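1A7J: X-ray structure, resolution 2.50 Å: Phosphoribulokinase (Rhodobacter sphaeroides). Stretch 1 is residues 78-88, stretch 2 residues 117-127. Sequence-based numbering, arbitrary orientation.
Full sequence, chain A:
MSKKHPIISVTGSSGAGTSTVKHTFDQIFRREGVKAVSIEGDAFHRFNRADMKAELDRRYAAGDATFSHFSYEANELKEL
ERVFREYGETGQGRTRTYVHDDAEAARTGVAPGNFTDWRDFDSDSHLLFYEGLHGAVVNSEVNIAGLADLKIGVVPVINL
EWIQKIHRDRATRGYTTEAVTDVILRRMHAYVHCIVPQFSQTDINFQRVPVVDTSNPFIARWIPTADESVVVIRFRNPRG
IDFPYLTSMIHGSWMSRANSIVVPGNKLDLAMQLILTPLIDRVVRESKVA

Stretch 1, residues 78-88: KELERVFREYG
Stretch 2 117-127: DWRDFDSDSHL

What backbones meet here? Residues 78-88 lie wholly within a helix that begins earlier in the chain and continues beyond it, with phi/psi from -46 to -75° and -23 to -51°. Its i to i+4 bonds run from Arg 82 N to Lys 78 O (2.7 Å) through Tyr 87 N to Val 83 O (2.9 Å), ending with a longer one from Gly 88 N to Phe 84 O (3.3 Å). Residues 117-127 are mostly extended loop, with a weakly bonded strand at about 119-120; Asp 124 breaks the run at 78/22° and His 126 turns to -82/-35°, before Leu 127 extends again at -158/159°. The two run in the same general direction and converge: Glu 79 CA lies 11.8 Å from Trp 118 CA, and Tyr 87 CA lies 8.4 Å from Leu 127 CA.

Which side of the helix faces the loop? Glu 79, Val 83 and Tyr 87, spaced four residues apart, all point toward it from CA to CB, as one stripe along the helix, while Leu 80 and Phe 84 point away. At the wide end Glu 79 (chi1 -110°, between wells; chi2 -76°, m; chi3 -65°) brings OE1 to 3.6 Å from Trp 118 CH2, over one face of the indole. Trp 118 is m, with chi2 101°. The large ring and the long acid side chain bridge the widely separated backbones.

How is the middle filled? Phe 121, chi1 -107° (between wells) and chi2 -27°, points toward the helix and touches two members of the stripe. Its CE2 is 3.8 Å from CG1 of Val 83 (chi1 174°, t), and its CD2 is 4.3 Å from CD1 of Tyr 87, a looser apolar contact at the edge of the tyrosine ring.

What does Tyr 87 do at the narrow end? It is t (chi1 -165°, chi2 82°), has the most area covered by the opposing stretch, and sends its hydroxyl to the backbone around 125-127. Its OH is 3.1 Å from Ser 125 CB, which sits near the ring plane with Ser 125 in m (-50°), and 2.9 Å from Leu 127 C. Although Tyr 87 OH is also 3.1 Å from Leu 127 O and 3.2 Å from Leu 127 N, poor angles exclude hydrogen bonds; none crosses the contact. Leu 127 (chi1 51°, p; chi2 96°) points its CA-to-CB bond away, leaving its backbone to meet the hydroxyl.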

# COMPACT_ATOMS: atom_id res chain seq x y z
N LYS A 78 2.73 8.80 -13.75
CA LYS A 78 2.89 8.18 -15.08
C LYS A 78 4.27 7.57 -15.29
O LYS A 78 4.45 6.72 -16.17
CB LYS A 78 2.59 9.19 -16.19
N GLU A 79 5.25 8.05 -14.53
CA GLU A 79 6.53 7.37 -14.46
C GLU A 79 6.33 6.00 -13.82
O GLU A 79 6.80 5.00 -14.36
CB GLU A 79 7.51 8.20 -13.64
CG GLU A 79 8.62 8.83 -14.46
CD GLU A 79 9.68 7.82 -14.85
OE1 GLU A 79 10.36 7.30 -13.93
OE2 GLU A 79 9.82 7.51 -16.05
N LEU A 80 5.51 5.95 -12.77
CA LEU A 80 5.18 4.69 -12.11
C LEU A 80 4.45 3.79 -13.07
O LEU A 80 4.74 2.60 -13.13
CB LEU A 80 4.30 4.94 -10.89
CG LEU A 80 3.73 3.68 -10.23
CD1 LEU A 80 4.86 2.91 -9.67
CD2 LEU A 80 2.76 4.04 -9.13
N GLU A 81 3.55 4.36 -13.87
CA GLU A 81 2.91 3.60 -14.93
C GLU A 81 3.93 3.16 -15.97
O GLU A 81 3.87 2.03 -16.45
CB GLU A 81 1.82 4.40 -15.62
CG GLU A 81 1.47 3.84 -17.01
CD GLU A 81 0.29 4.52 -17.67
OE1 GLU A 81 -0.85 4.19 -17.31
OE2 GLU A 81 0.48 5.31 -18.62
N ARG A 82 4.85 4.04 -16.35
CA ARG A 82 5.79 3.69 -17.41
C ARG A 82 6.58 2.50 -16.96
O ARG A 82 6.69 1.55 -17.71
CB ARG A 82 6.72 4.81 -17.73
N VAL A 83 6.98 2.50 -15.69
CA VAL A 83 7.81 1.41 -15.16
C VAL A 83 7.06 0.09 -15.04
O VAL A 83 7.62 -0.97 -15.32
CB VAL A 83 8.41 1.77 -13.79
CG1 VAL A 83 9.12 0.59 -13.23
CG2 VAL A 83 9.40 2.89 -13.95
N PHE A 84 5.80 0.15 -14.65
CA PHE A 84 4.96 -1.03 -14.63
C PHE A 84 4.78 -1.57 -16.04
O PHE A 84 4.88 -2.77 -16.26
CB PHE A 84 3.60 -0.69 -14.03
CG PHE A 84 3.55 -0.81 -12.54
CD1 PHE A 84 4.71 -0.85 -11.79
CD2 PHE A 84 2.33 -1.00 -11.89
CE1 PHE A 84 4.66 -1.12 -10.42
CE2 PHE A 84 2.28 -1.25 -10.54
CZ PHE A 84 3.44 -1.32 -9.80
N ARG A 85 4.58 -0.66 -17.00
CA ARG A 85 4.59 -0.96 -18.44
C ARG A 85 5.87 -1.68 -18.88
O ARG A 85 5.82 -2.67 -19.60
CB ARG A 85 4.46 0.35 -19.23
CG ARG A 85 3.52 0.33 -20.43
CD ARG A 85 2.63 1.57 -20.45
NE ARG A 85 3.03 2.55 -21.47
CZ ARG A 85 3.55 3.75 -21.21
NH1 ARG A 85 4.10 4.00 -20.03
NH2 ARG A 85 3.67 4.65 -22.18
N GLU A 86 7.01 -1.17 -18.42
CA GLU A 86 8.32 -1.66 -18.83
C GLU A 86 8.66 -3.01 -18.22
O GLU A 86 9.26 -3.86 -18.88
CB GLU A 86 9.40 -0.66 -18.45
CG GLU A 86 10.50 -0.55 -19.45
CD GLU A 86 11.04 0.85 -19.54
OE1 GLU A 86 10.47 1.66 -20.31
OE2 GLU A 86 12.05 1.12 -18.83
N TYR A 87 8.32 -3.21 -16.95
CA TYR A 87 8.54 -4.51 -16.34
C TYR A 87 7.80 -5.59 -17.10
O TYR A 87 8.39 -6.58 -17.52
CB TYR A 87 8.07 -4.52 -14.90
CG TYR A 87 8.60 -5.71 -14.17
CD1 TYR A 87 9.88 -5.70 -13.66
CD2 TYR A 87 7.88 -6.90 -14.11
CE1 TYR A 87 10.44 -6.83 -13.10
CE2 TYR A 87 8.43 -8.04 -13.55
CZ TYR A 87 9.71 -8.00 -13.05
OH TYR A 87 10.26 -9.10 -12.45
N GLY A 88 6.52 -5.36 -17.35
CA GLY A 88 5.70 -6.34 -18.04
C GLY A 88 6.35 -6.93 -19.28
O GLY A 88 6.52 -8.14 -19.37
N ASP A 117 19.13 8.55 -5.95
CA ASP A 117 19.13 8.53 -7.42
C ASP A 117 18.61 7.22 -8.04
O ASP A 117 18.86 6.14 -7.49
CB ASP A 117 20.53 8.84 -7.94
N TRP A 118 18.03 7.33 -9.25
CA TRP A 118 17.35 6.21 -9.94
C TRP A 118 18.29 5.04 -10.30
O TRP A 118 19.41 5.25 -10.78
CB TRP A 118 16.64 6.69 -11.24
CG TRP A 118 15.49 7.73 -11.11
CD1 TRP A 118 15.59 9.08 -11.33
CD2 TRP A 118 14.07 7.48 -10.86
NE1 TRP A 118 14.35 9.68 -11.24
CE2 TRP A 118 13.40 8.73 -10.95
CE3 TRP A 118 13.32 6.34 -10.57
CZ2 TRP A 118 12.02 8.86 -10.77
CZ3 TRP A 118 11.94 6.47 -10.38
CH2 TRP A 118 11.31 7.73 -10.48
N ARG A 119 17.79 3.83 -10.14
CA ARG A 119 18.56 2.63 -10.44
C ARG A 119 17.95 1.95 -11.65
O ARG A 119 16.74 1.98 -11.83
CB ARG A 119 18.50 1.65 -9.27
CG ARG A 119 18.77 2.27 -7.83
CD ARG A 119 18.05 1.43 -6.77
NE ARG A 119 18.32 1.79 -5.36
CZ ARG A 119 17.58 1.27 -4.35
NH1 ARG A 119 16.31 0.89 -4.61
NH2 ARG A 119 18.04 1.19 -3.07
N ASP A 120 18.77 1.27 -12.43
CA ASP A 120 18.23 0.33 -13.39
C ASP A 120 17.73 -0.87 -12.62
O ASP A 120 18.19 -1.15 -11.52
CB ASP A 120 19.29 -0.09 -14.39
CG ASP A 120 19.44 0.89 -15.53
OD1 ASP A 120 18.63 1.85 -15.59
OD2 ASP A 120 20.36 0.71 -16.36
N PHE A 121 16.71 -1.53 -13.17
CA PHE A 121 16.16 -2.69 -12.50
C PHE A 121 17.08 -3.87 -12.71
O PHE A 121 17.54 -4.12 -13.82
CB PHE A 121 14.76 -3.02 -13.04
CG PHE A 121 13.64 -2.67 -12.09
CD1 PHE A 121 13.84 -2.65 -10.71
CD2 PHE A 121 12.37 -2.37 -12.58
CE1 PHE A 121 12.81 -2.33 -9.85
CE2 PHE A 121 11.33 -2.05 -11.73
CZ PHE A 121 11.55 -2.02 -10.36
N ASP A 122 17.35 -4.58 -11.62
CA ASP A 122 18.10 -5.82 -11.66
C ASP A 122 17.60 -6.78 -12.73
O ASP A 122 16.56 -6.54 -13.35
CB ASP A 122 18.04 -6.51 -10.29
CG ASP A 122 18.65 -5.67 -9.19
OD1 ASP A 122 19.89 -5.63 -9.08
OD2 ASP A 122 17.87 -5.06 -8.41
N SER A 123 18.31 -7.88 -12.92
CA SER A 123 18.04 -8.77 -14.04
C SER A 123 17.74 -10.19 -13.57
O SER A 123 18.16 -10.59 -12.49
CB SER A 123 19.22 -8.75 -15.02
OG SER A 123 19.59 -7.41 -15.36
N ASP A 124 16.93 -10.90 -14.36
CA ASP A 124 16.48 -12.27 -14.08
C ASP A 124 15.36 -12.38 -13.03
O ASP A 124 15.06 -13.47 -12.54
CB ASP A 124 17.66 -13.17 -13.68
N SER A 125 14.64 -11.28 -12.85
CA SER A 125 13.54 -11.20 -11.89
C SER A 125 12.30 -11.99 -12.31
O SER A 125 11.93 -12.02 -13.48
CB SER A 125 13.16 -9.73 -11.65
OG SER A 125 14.31 -8.97 -11.35
N HIS A 126 11.70 -12.67 -11.34
CA HIS A 126 10.49 -13.46 -11.54
C HIS A 126 9.25 -12.56 -11.49
O HIS A 126 8.23 -12.87 -12.10
CB HIS A 126 10.39 -14.55 -10.43
CG HIS A 126 11.09 -15.85 -10.76
ND1 HIS A 126 12.34 -16.18 -10.24
CD2 HIS A 126 10.77 -16.86 -11.63
CE1 HIS A 126 12.77 -17.31 -10.80
NE2 HIS A 126 11.84 -17.74 -11.65
N LEU A 127 9.30 -11.54 -10.64
CA LEU A 127 8.22 -10.55 -10.55
C LEU A 127 8.70 -9.24 -9.96
O LEU A 127 9.78 -9.17 -9.37
CB LEU A 127 7.08 -11.08 -9.70
CG LEU A 127 7.45 -11.64 -8.34
CD1 LEU A 127 7.28 -10.59 -7.26
CD2 LEU A 127 6.56 -12.83 -8.07